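Local coordinates for protein uracil-DNA glycosylase (Nitratifractor salsuginis, PDB 5X3G) that belongs to the uracil-DNA glycosylase superfamily, a group of DNA repair proteins built around a parallel beta sheet flanked by helices, at residues G89-F101 / K145-F159. Sequence-based numbering, arbitrary orientation.
Sequences GYAFIDGRVREIF and KTLLVSQMRELRENF
Met-152 N donates to Arg-98 O at 2.8 Å and Ile-100 N to Ser-150 O at 3.1 Å, two backbone bonds that flank Glu-99 and Gln-151 and make a single isolated beta bridge. The side chains of that central pair run together in the same direction, and Gln-151 NE2 reaches Glu-99 OE2 at 2.9 Å; the N-H points almost straight at the oxygen (166° at hydrogen) but meets the carboxylate from above its plane. A water takes a bond from Phe-101 N and gives one to Ser-150 O, extending the link by one residue. Gln-151 is the N-cap of helix 152-161, so the bridge ties the loop to the start of that helix. In the first turn, folds at chi2 and chi3 (68°, 71°) bring selenomethionine Met-152 CE to 3.6 Å from Val-97 CG1, while its SE lies against Ile-93. A turn further along, Arg-156 lays CD over the Tyr-90 ring, 3.9 Å from the centroid, its guanidinium almost parallel to the ring and salt-bridged to Glu-160. At the far end, Lys-145 CD covers one face of Phe-101 and Ile-100 CG2 the other. Helix 114-126 backs Met-152 through Leu-116, and Leu-166 of edge strand 164-168 packs on Ile-93.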
ATOM      1  N   GLY A  89      -6.160   4.945   2.954  1.00 20.70           N
ATOM      2  CA  GLY A  89      -6.304   3.549   3.320  1.00 17.95           C
ATOM      3  C   GLY A  89      -5.473   2.568   2.525  1.00 25.98           C
ATOM      4  O   GLY A  89      -5.706   1.357   2.626  1.00 21.87           O
ATOM      5  N   TYR A  90      -4.516   3.050   1.735  1.00 25.16           N
ATOM      6  CA  TYR A  90      -3.615   2.205   0.966  1.00 19.77           C
ATOM      7  C   TYR A  90      -2.177   2.559   1.299  1.00 19.66           C
ATOM      8  O   TYR A  90      -1.836   3.737   1.437  1.00 24.35           O
ATOM      9  CB  TYR A  90      -3.815   2.375  -0.546  1.00 23.90           C
ATOM     10  CG  TYR A  90      -5.179   1.992  -1.061  1.00 22.35           C
ATOM     11  CD1 TYR A  90      -5.489   0.669  -1.339  1.00 18.14           C
ATOM     12  CD2 TYR A  90      -6.147   2.957  -1.296  1.00 22.86           C
ATOM     13  CE1 TYR A  90      -6.733   0.314  -1.824  1.00 24.32           C
ATOM     14  CE2 TYR A  90      -7.397   2.614  -1.781  1.00 27.73           C
ATOM     15  CZ  TYR A  90      -7.684   1.289  -2.042  1.00 34.81           C
ATOM     16  OH  TYR A  90      -8.924   0.943  -2.528  1.00 25.38           O
ATOM     17  N   ALA A  91      -1.337   1.538   1.419  1.00 20.81           N
ATOM     18  CA  ALA A  91       0.095   1.777   1.411  1.00 24.10           C
ATOM     19  C   ALA A  91       0.509   2.364   0.068  1.00 20.51           C
ATOM     20  O   ALA A  91      -0.078   2.060  -0.976  1.00 27.20           O
ATOM     21  CB  ALA A  91       0.858   0.478   1.681  1.00 16.67           C
ATOM     22  N   PHE A  92       1.496   3.260   0.114  1.00 22.95           N
ATOM     23  CA  PHE A  92       2.185   3.772  -1.067  1.00 22.68           C
ATOM     24  C   PHE A  92       1.346   4.740  -1.898  1.00 33.78           C
ATOM     25  O   PHE A  92       1.897   5.667  -2.498  1.00 40.63           O
ATOM     26  CB  PHE A  92       2.666   2.613  -1.947  1.00 27.68           C
ATOM     27  CG  PHE A  92       3.837   2.964  -2.815  1.00 25.54           C
ATOM     28  CD1 PHE A  92       4.882   3.714  -2.304  1.00 30.05           C
ATOM     29  CD2 PHE A  92       3.899   2.542  -4.132  1.00 33.27           C
ATOM     30  CE1 PHE A  92       5.965   4.044  -3.089  1.00 35.80           C
ATOM     31  CE2 PHE A  92       4.981   2.870  -4.925  1.00 24.11           C
ATOM     32  CZ  PHE A  92       6.017   3.621  -4.401  1.00 27.75           C
ATOM     33  N   ILE A  93       0.030   4.550  -1.948  1.00 26.87           N
ATOM     34  CA  ILE A  93      -0.827   5.385  -2.786  1.00 26.02           C
ATOM     35  C   ILE A  93      -1.115   6.694  -2.061  1.00 29.40           C
ATOM     36  O   ILE A  93      -1.775   6.707  -1.016  1.00 35.68           O
ATOM     37  CB  ILE A  93      -2.132   4.665  -3.145  1.00 26.32           C
ATOM     38  CG1 ILE A  93      -1.836   3.315  -3.792  1.00 26.82           C
ATOM     39  CG2 ILE A  93      -2.954   5.513  -4.096  1.00 22.18           C
ATOM     40  CD1 ILE A  93      -1.040   3.408  -5.077  1.00 28.57           C
ATOM     41  N   ASP A  94      -0.647   7.799  -2.631  1.00 27.66           N
ATOM     42  CA  ASP A  94      -0.841   9.118  -2.042  1.00 28.48           C
ATOM     43  C   ASP A  94      -2.107   9.745  -2.615  1.00 30.37           C
ATOM     44  O   ASP A  94      -2.181  10.027  -3.816  1.00 28.37           O
ATOM     45  CB  ASP A  94       0.375  10.010  -2.303  1.00 27.86           C
ATOM     46  CG  ASP A  94       0.350  11.289  -1.484  1.00 32.65           C
ATOM     47  OD1 ASP A  94      -0.718  11.927  -1.391  1.00 29.98           O
ATOM     48  OD2 ASP A  94       1.404  11.661  -0.926  1.00 30.11           O
ATOM     49  N   GLY A  95      -3.089   9.987  -1.747  1.00 28.66           N
ATOM     50  CA  GLY A  95      -4.370  10.536  -2.153  1.00 31.90           C
ATOM     51  C   GLY A  95      -4.322  11.958  -2.679  1.00 30.19           C
ATOM     52  O   GLY A  95      -5.328  12.423  -3.224  1.00 35.23           O
ATOM     53  N   ARG A  96      -3.200  12.664  -2.514  1.00 27.06           N
ATOM     54  CA  ARG A  96      -3.072  13.979  -3.138  1.00 31.30           C
ATOM     55  C   ARG A  96      -2.983  13.874  -4.651  1.00 35.83           C
ATOM     56  O   ARG A  96      -3.456  14.766  -5.363  1.00 33.97           O
ATOM     57  CB  ARG A  96      -1.840  14.719  -2.617  1.00 38.29           C
ATOM     58  CG  ARG A  96      -2.007  15.348  -1.258  1.00 44.93           C
ATOM     59  CD  ARG A  96      -0.799  16.193  -0.890  1.00 50.77           C
ATOM     60  NE  ARG A  96      -0.591  17.274  -1.849  1.00 51.64           N
ATOM     61  CZ  ARG A  96      -1.226  18.441  -1.812  1.00 46.82           C
ATOM     62  NH1 ARG A  96      -2.114  18.687  -0.858  1.00 54.17           N
ATOM     63  NH2 ARG A  96      -0.972  19.366  -2.728  1.00 57.44           N
ATOM     64  N   VAL A  97      -2.375  12.807  -5.154  1.00 23.84           N
ATOM     65  CA  VAL A  97      -2.140  12.664  -6.583  1.00 27.06           C
ATOM     66  C   VAL A  97      -3.425  12.215  -7.258  1.00 34.71           C
ATOM     67  O   VAL A  97      -4.070  11.254  -6.823  1.00 27.76           O
ATOM     68  CB  VAL A  97      -1.002  11.668  -6.852  1.00 29.13           C
ATOM     69  CG1 VAL A  97      -0.702  11.614  -8.335  1.00 30.60           C
ATOM     70  CG2 VAL A  97       0.243  12.040  -6.056  1.00 26.38           C
ATOM     71  N   ARG A  98      -3.804  12.917  -8.321  1.00 30.00           N
ATOM     72  CA  ARG A  98      -4.901  12.478  -9.169  1.00 22.94           C
ATOM     73  C   ARG A  98      -4.362  12.188 -10.562  1.00 28.33           C
ATOM     74  O   ARG A  98      -4.156  11.024 -10.922  1.00 27.38           O
ATOM     75  CB  ARG A  98      -6.011  13.528  -9.198  1.00 36.87           C
ATOM     76  CG  ARG A  98      -6.843  13.545  -7.924  1.00 32.65           C
ATOM     77  CD  ARG A  98      -7.877  14.651  -7.939  1.00 31.71           C
ATOM     78  NE  ARG A  98      -7.254  15.971  -7.919  1.00 41.34           N
ATOM     79  CZ  ARG A  98      -7.928  17.110  -7.811  1.00 44.02           C
ATOM     80  NH1 ARG A  98      -9.250  17.088  -7.705  1.00 39.33           N
ATOM     81  NH2 ARG A  98      -7.283  18.268  -7.802  1.00 35.49           N
ATOM     82  N   GLU A  99      -4.104  13.235 -11.341  1.00 27.78           N
ATOM     83  CA  GLU A  99      -3.515  13.051 -12.659  1.00 33.29           C
ATOM     84  C   GLU A  99      -2.051  12.649 -12.535  1.00 29.48           C
ATOM     85  O   GLU A  99      -1.304  13.200 -11.721  1.00 31.57           O
ATOM     86  CB  GLU A  99      -3.641  14.330 -13.491  1.00 31.91           C
ATOM     87  CG  GLU A  99      -5.065  14.677 -13.933  1.00 32.93           C
ATOM     88  CD  GLU A  99      -5.957  15.088 -12.780  1.00 30.17           C
ATOM     89  OE1 GLU A  99      -5.468  15.792 -11.871  1.00 39.01           O
ATOM     90  OE2 GLU A  99      -7.147  14.705 -12.775  1.00 44.73           O
ATOM     91  N   ILE A 100      -1.642  11.674 -13.347  1.00 28.19           N
ATOM     92  CA  ILE A 100      -0.258  11.214 -13.313  1.00 26.03           C
ATOM     93  C   ILE A 100       0.637  12.128 -14.139  1.00 32.84           C
ATOM     94  O   ILE A 100       1.743  12.482 -13.715  1.00 28.39           O
ATOM     95  CB  ILE A 100      -0.167   9.755 -13.797  1.00 29.25           C
ATOM     96  CG1 ILE A 100      -0.981   8.831 -12.889  1.00 30.93           C
ATOM     97  CG2 ILE A 100       1.288   9.301 -13.870  1.00 20.83           C
ATOM     98  CD1 ILE A 100      -0.480   8.773 -11.464  1.00 31.54           C
ATOM     99  N   PHE A 101       0.176  12.527 -15.319  1.00 31.90           N
ATOM    100  CA  PHE A 101       0.986  13.264 -16.273  1.00 28.97           C
ATOM    101  C   PHE A 101       0.471  14.688 -16.442  1.00 27.70           C
ATOM    102  O   PHE A 101      -0.643  15.038 -16.041  1.00 34.12           O
ATOM    103  CB  PHE A 101       1.009  12.548 -17.629  1.00 27.90           C
ATOM    104  CG  PHE A 101       1.608  11.171 -17.576  1.00 28.46           C
ATOM    105  CD1 PHE A 101       2.981  10.999 -17.539  1.00 32.27           C
ATOM    106  CD2 PHE A 101       0.797  10.049 -17.558  1.00 26.15           C
ATOM    107  CE1 PHE A 101       3.536   9.731 -17.486  1.00 28.53           C
ATOM    108  CE2 PHE A 101       1.347   8.779 -17.503  1.00 25.05           C
ATOM    109  CZ  PHE A 101       2.719   8.621 -17.469  1.00 30.15           C
ATOM    110  N   LYS A 145       1.497   8.472 -24.545  1.00 25.29           N
ATOM    111  CA  LYS A 145       0.868   7.960 -23.334  1.00 33.13           C
ATOM    112  C   LYS A 145      -0.555   7.472 -23.579  1.00 42.21           C
ATOM    113  O   LYS A 145      -1.328   7.331 -22.626  1.00 38.74           O
ATOM    114  CB  LYS A 145       0.872   9.036 -22.247  1.00 31.98           C
ATOM    115  CG  LYS A 145       2.245   9.606 -21.948  1.00 38.59           C
ATOM    116  CD  LYS A 145       2.142  10.809 -21.030  1.00 33.45           C
ATOM    117  CE  LYS A 145       3.446  11.574 -21.006  1.00 37.78           C
ATOM    118  NZ  LYS A 145       3.940  11.851 -22.387  1.00 34.98           N
ATOM    119  N   THR A 146      -0.916   7.206 -24.837  1.00 38.24           N
ATOM    120  CA  THR A 146      -2.293   6.832 -25.140  1.00 35.18           C
ATOM    121  C   THR A 146      -2.667   5.480 -24.544  1.00 36.32           C
ATOM    122  O   THR A 146      -3.850   5.229 -24.283  1.00 38.77           O
ATOM    123  CB  THR A 146      -2.516   6.823 -26.650  1.00 37.40           C
ATOM    124  OG1 THR A 146      -1.586   5.926 -27.268  1.00 41.20           O
ATOM    125  CG2 THR A 146      -2.337   8.225 -27.225  1.00 45.87           C
ATOM    126  N   LEU A 147      -1.690   4.602 -24.321  1.00 32.37           N
ATOM    127  CA  LEU A 147      -1.957   3.299 -23.726  1.00 30.53           C
ATOM    128  C   LEU A 147      -1.780   3.283 -22.214  1.00 30.49           C
ATOM    129  O   LEU A 147      -2.176   2.305 -21.570  1.00 28.12           O
ATOM    130  CB  LEU A 147      -1.045   2.229 -24.338  1.00 33.23           C
ATOM    131  CG  LEU A 147      -1.044   2.044 -25.859  1.00 34.33           C
ATOM    132  CD1 LEU A 147      -0.129   0.899 -26.257  1.00 41.94           C
ATOM    133  CD2 LEU A 147      -2.450   1.808 -26.372  1.00 30.05           C
ATOM    134  N   LEU A 148      -1.201   4.329 -21.638  1.00 25.27           N
ATOM    135  CA  LEU A 148      -0.841   4.322 -20.230  1.00 26.29           C
ATOM    136  C   LEU A 148      -1.961   4.896 -19.370  1.00 28.28           C
ATOM    137  O   LEU A 148      -2.838   5.618 -19.848  1.00 27.72           O
ATOM    138  CB  LEU A 148       0.446   5.117 -20.002  1.00 30.29           C
ATOM    139  CG  LEU A 148       1.649   4.692 -20.846  1.00 23.14           C
ATOM    140  CD1 LEU A 148       2.880   5.518 -20.487  1.00 25.68           C
ATOM    141  CD2 LEU A 148       1.916   3.208 -20.682  1.00 22.34           C
ATOM    142  N   VAL A 149      -1.916   4.560 -18.077  1.00 25.81           N
ATOM    143  CA  VAL A 149      -2.877   5.122 -17.138  1.00 24.38           C
ATOM    144  C   VAL A 149      -2.766   6.644 -17.138  1.00 25.88           C
ATOM    145  O   VAL A 149      -1.737   7.228 -17.504  1.00 28.88           O
ATOM    146  CB  VAL A 149      -2.671   4.568 -15.719  1.00 32.48           C
ATOM    147  CG1 VAL A 149      -2.928   3.071 -15.683  1.00 34.67           C
ATOM    148  CG2 VAL A 149      -1.272   4.890 -15.216  1.00 25.55           C
ATOM    149  N   SER A 150      -3.851   7.294 -16.726  1.00 28.53           N
ATOM    150  CA  SER A 150      -3.863   8.736 -16.549  1.00 26.49           C
ATOM    151  C   SER A 150      -4.153   9.167 -15.120  1.00 28.24           C
ATOM    152  O   SER A 150      -3.972  10.347 -14.804  1.00 34.01           O
ATOM    153  CB  SER A 150      -4.898   9.387 -17.481  1.00 33.63           C
ATOM    154  OG  SER A 150      -6.219   9.129 -17.034  1.00 35.05           O
ATOM    155  N   GLN A 151      -4.584   8.255 -14.251  1.00 24.00           N
ATOM    156  CA  GLN A 151      -5.030   8.596 -12.909  1.00 31.13           C
ATOM    157  C   GLN A 151      -4.366   7.679 -11.889  1.00 31.54           C
ATOM    158  O   GLN A 151      -4.159   6.491 -12.144  1.00 30.89           O
ATOM    159  CB  GLN A 151      -6.563   8.494 -12.805  1.00 28.41           C
ATOM    160  CG  GLN A 151      -7.307   9.580 -13.572  1.00 31.88           C
ATOM    161  CD  GLN A 151      -7.236  10.927 -12.879  1.00 38.94           C
ATOM    162  OE1 GLN A 151      -7.399  11.021 -11.662  1.00 40.03           O
ATOM    163  NE2 GLN A 151      -6.982  11.975 -13.650  1.00 40.54           N
HETATM  164  N   MSE A 152      -4.026   8.247 -10.732  1.00 26.01           N
HETATM  165  CA  MSE A 152      -3.451   7.484  -9.624  1.00 32.25           C
HETATM  166  C   MSE A 152      -4.411   6.392  -9.160  1.00 26.16           C
HETATM  167  O   MSE A 152      -3.986   5.309  -8.740  1.00 28.88           O
HETATM  168  CB  MSE A 152      -3.092   8.431  -8.472  1.00 28.73           C
HETATM  169  CG  MSE A 152      -2.762   7.770  -7.150  1.00 30.06           C
HETATM  170 SE   MSE A 152      -1.096   6.766  -7.217  1.00 43.19          SE
HETATM  171  CE  MSE A 152       0.168   8.248  -7.305  1.00 37.55           C
ATOM    172  N   ARG A 153      -5.713   6.685  -9.250  1.00 24.74           N
ATOM    173  CA  ARG A 153      -6.723   5.666  -8.986  1.00 29.26           C
ATOM    174  C   ARG A 153      -6.476   4.420  -9.828  1.00 26.11           C
ATOM    175  O   ARG A 153      -6.594   3.293  -9.334  1.00 25.96           O
ATOM    176  CB  ARG A 153      -8.123   6.217  -9.262  1.00 29.62           C
ATOM    177  CG  ARG A 153      -9.244   5.266  -8.850  1.00 47.81           C
ATOM    178  CD  ARG A 153     -10.492   5.380  -9.727  1.00 37.95           C
ATOM    179  NE  ARG A 153     -10.629   6.672 -10.396  1.00 56.29           N
ATOM    180  CZ  ARG A 153     -10.649   6.831 -11.717  1.00 51.92           C
ATOM    181  NH1 ARG A 153     -10.541   5.779 -12.518  1.00 52.08           N
ATOM    182  NH2 ARG A 153     -10.781   8.044 -12.239  1.00 49.38           N
ATOM    183  N   GLU A 154      -6.119   4.608 -11.102  1.00 25.92           N
ATOM    184  CA  GLU A 154      -5.911   3.477 -12.003  1.00 25.72           C
ATOM    185  C   GLU A 154      -4.614   2.738 -11.703  1.00 25.85           C
ATOM    186  O   GLU A 154      -4.525   1.530 -11.949  1.00 25.86           O
ATOM    187  CB  GLU A 154      -5.924   3.958 -13.453  1.00 21.98           C
ATOM    188  CG  GLU A 154      -7.100   4.857 -13.794  1.00 29.72           C
ATOM    189  CD  GLU A 154      -7.007   5.425 -15.194  1.00 34.13           C
ATOM    190  OE1 GLU A 154      -5.899   5.833 -15.600  1.00 32.30           O
ATOM    191  OE2 GLU A 154      -8.042   5.460 -15.893  1.00 44.30           O
ATOM    192  N   LEU A 155      -3.594   3.440 -11.200  1.00 26.96           N
ATOM    193  CA  LEU A 155      -2.385   2.756 -10.749  1.00 20.21           C
ATOM    194  C   LEU A 155      -2.675   1.884  -9.533  1.00 27.17           C
ATOM    195  O   LEU A 155      -2.206   0.742  -9.451  1.00 21.99           O
ATOM    196  CB  LEU A 155      -1.289   3.777 -10.436  1.00 30.46           C
ATOM    197  CG  LEU A 155       0.010   3.278  -9.793  1.00 27.48           C
ATOM    198  CD1 LEU A 155       0.644   2.188 -10.640  1.00 22.47           C
ATOM    199  CD2 LEU A 155       0.986   4.428  -9.583  1.00 29.30           C
ATOM    200  N   ARG A 156      -3.446   2.408  -8.577  1.00 24.78           N
ATOM    201  CA  ARG A 156      -3.919   1.593  -7.460  1.00 24.44           C
ATOM    202  C   ARG A 156      -4.690   0.372  -7.956  1.00 28.70           C
ATOM    203  O   ARG A 156      -4.423  -0.767  -7.540  1.00 23.70           O
ATOM    204  CB  ARG A 156      -4.780   2.466  -6.541  1.00 22.38           C
ATOM    205  CG  ARG A 156      -5.220   1.837  -5.230  1.00 21.35           C
ATOM    206  CD  ARG A 156      -6.574   1.163  -5.379  1.00 24.37           C
ATOM    207  NE  ARG A 156      -7.650   2.142  -5.524  1.00 29.99           N
ATOM    208  CZ  ARG A 156      -8.889   1.839  -5.895  1.00 35.60           C
ATOM    209  NH1 ARG A 156      -9.803   2.794  -6.005  1.00 49.37           N
ATOM    210  NH2 ARG A 156      -9.215   0.581  -6.156  1.00 27.79           N
ATOM    211  N   GLU A 157      -5.647   0.596  -8.860  1.00 20.37           N
ATOM    212  CA  GLU A 157      -6.437  -0.500  -9.412  1.00 33.24           C
ATOM    213  C   GLU A 157      -5.554  -1.534 -10.098  1.00 28.84           C
ATOM    214  O   GLU A 157      -5.835  -2.734 -10.040  1.00 32.51           O
ATOM    215  CB  GLU A 157      -7.474   0.045 -10.395  1.00 31.54           C
ATOM    216  CG  GLU A 157      -8.605   0.823  -9.746  1.00 30.62           C
ATOM    217  CD  GLU A 157      -9.502   1.499 -10.764  1.00 39.52           C
ATOM    218  OE1 GLU A 157      -9.048   1.729 -11.905  1.00 36.20           O
ATOM    219  OE2 GLU A 157     -10.664   1.803 -10.424  1.00 40.88           O
ATOM    220  N   ASN A 158      -4.482  -1.087 -10.756  1.00 23.27           N
ATOM    221  CA  ASN A 158      -3.577  -2.025 -11.412  1.00 23.66           C
ATOM    222  C   ASN A 158      -2.738  -2.797 -10.401  1.00 27.30           C
ATOM    223  O   ASN A 158      -2.425  -3.970 -10.633  1.00 24.20           O
ATOM    224  CB  ASN A 158      -2.672  -1.291 -12.401  1.00 19.72           C
ATOM    225  CG  ASN A 158      -3.409  -0.846 -13.648  1.00 31.81           C
ATOM    226  OD1 ASN A 158      -4.539  -1.270 -13.907  1.00 30.32           O
ATOM    227  ND2 ASN A 158      -2.763   0.001 -14.440  1.00 28.92           N
ATOM    228  N   PHE A 159      -2.344  -2.158  -9.296  1.00 26.08           N
ATOM    229  CA  PHE A 159      -1.766  -2.907  -8.184  1.00 23.21           C
ATOM    230  C   PHE A 159      -2.688  -4.043  -7.771  1.00 27.69           C
ATOM    231  O   PHE A 159      -2.253  -5.188  -7.600  1.00 22.05           O
ATOM    232  CB  PHE A 159      -1.510  -1.993  -6.986  1.00 24.83           C
ATOM    233  CG  PHE A 159      -0.163  -1.338  -6.984  1.00 23.79           C
ATOM    234  CD1 PHE A 159       0.993  -2.094  -6.875  1.00 18.20           C
ATOM    235  CD2 PHE A 159      -0.054   0.040  -7.049  1.00 19.66           C
ATOM    236  CE1 PHE A 159       2.233  -1.486  -6.858  1.00 26.57           C
ATOM    237  CE2 PHE A 159       1.179   0.653  -7.031  1.00 20.09           C
ATOM    238  CZ  PHE A 159       2.328  -0.112  -6.934  1.00 22.88           C
TER
HETATM  239  O   HOH W   1      -2.228  11.974 -16.377  1.00 36.86           O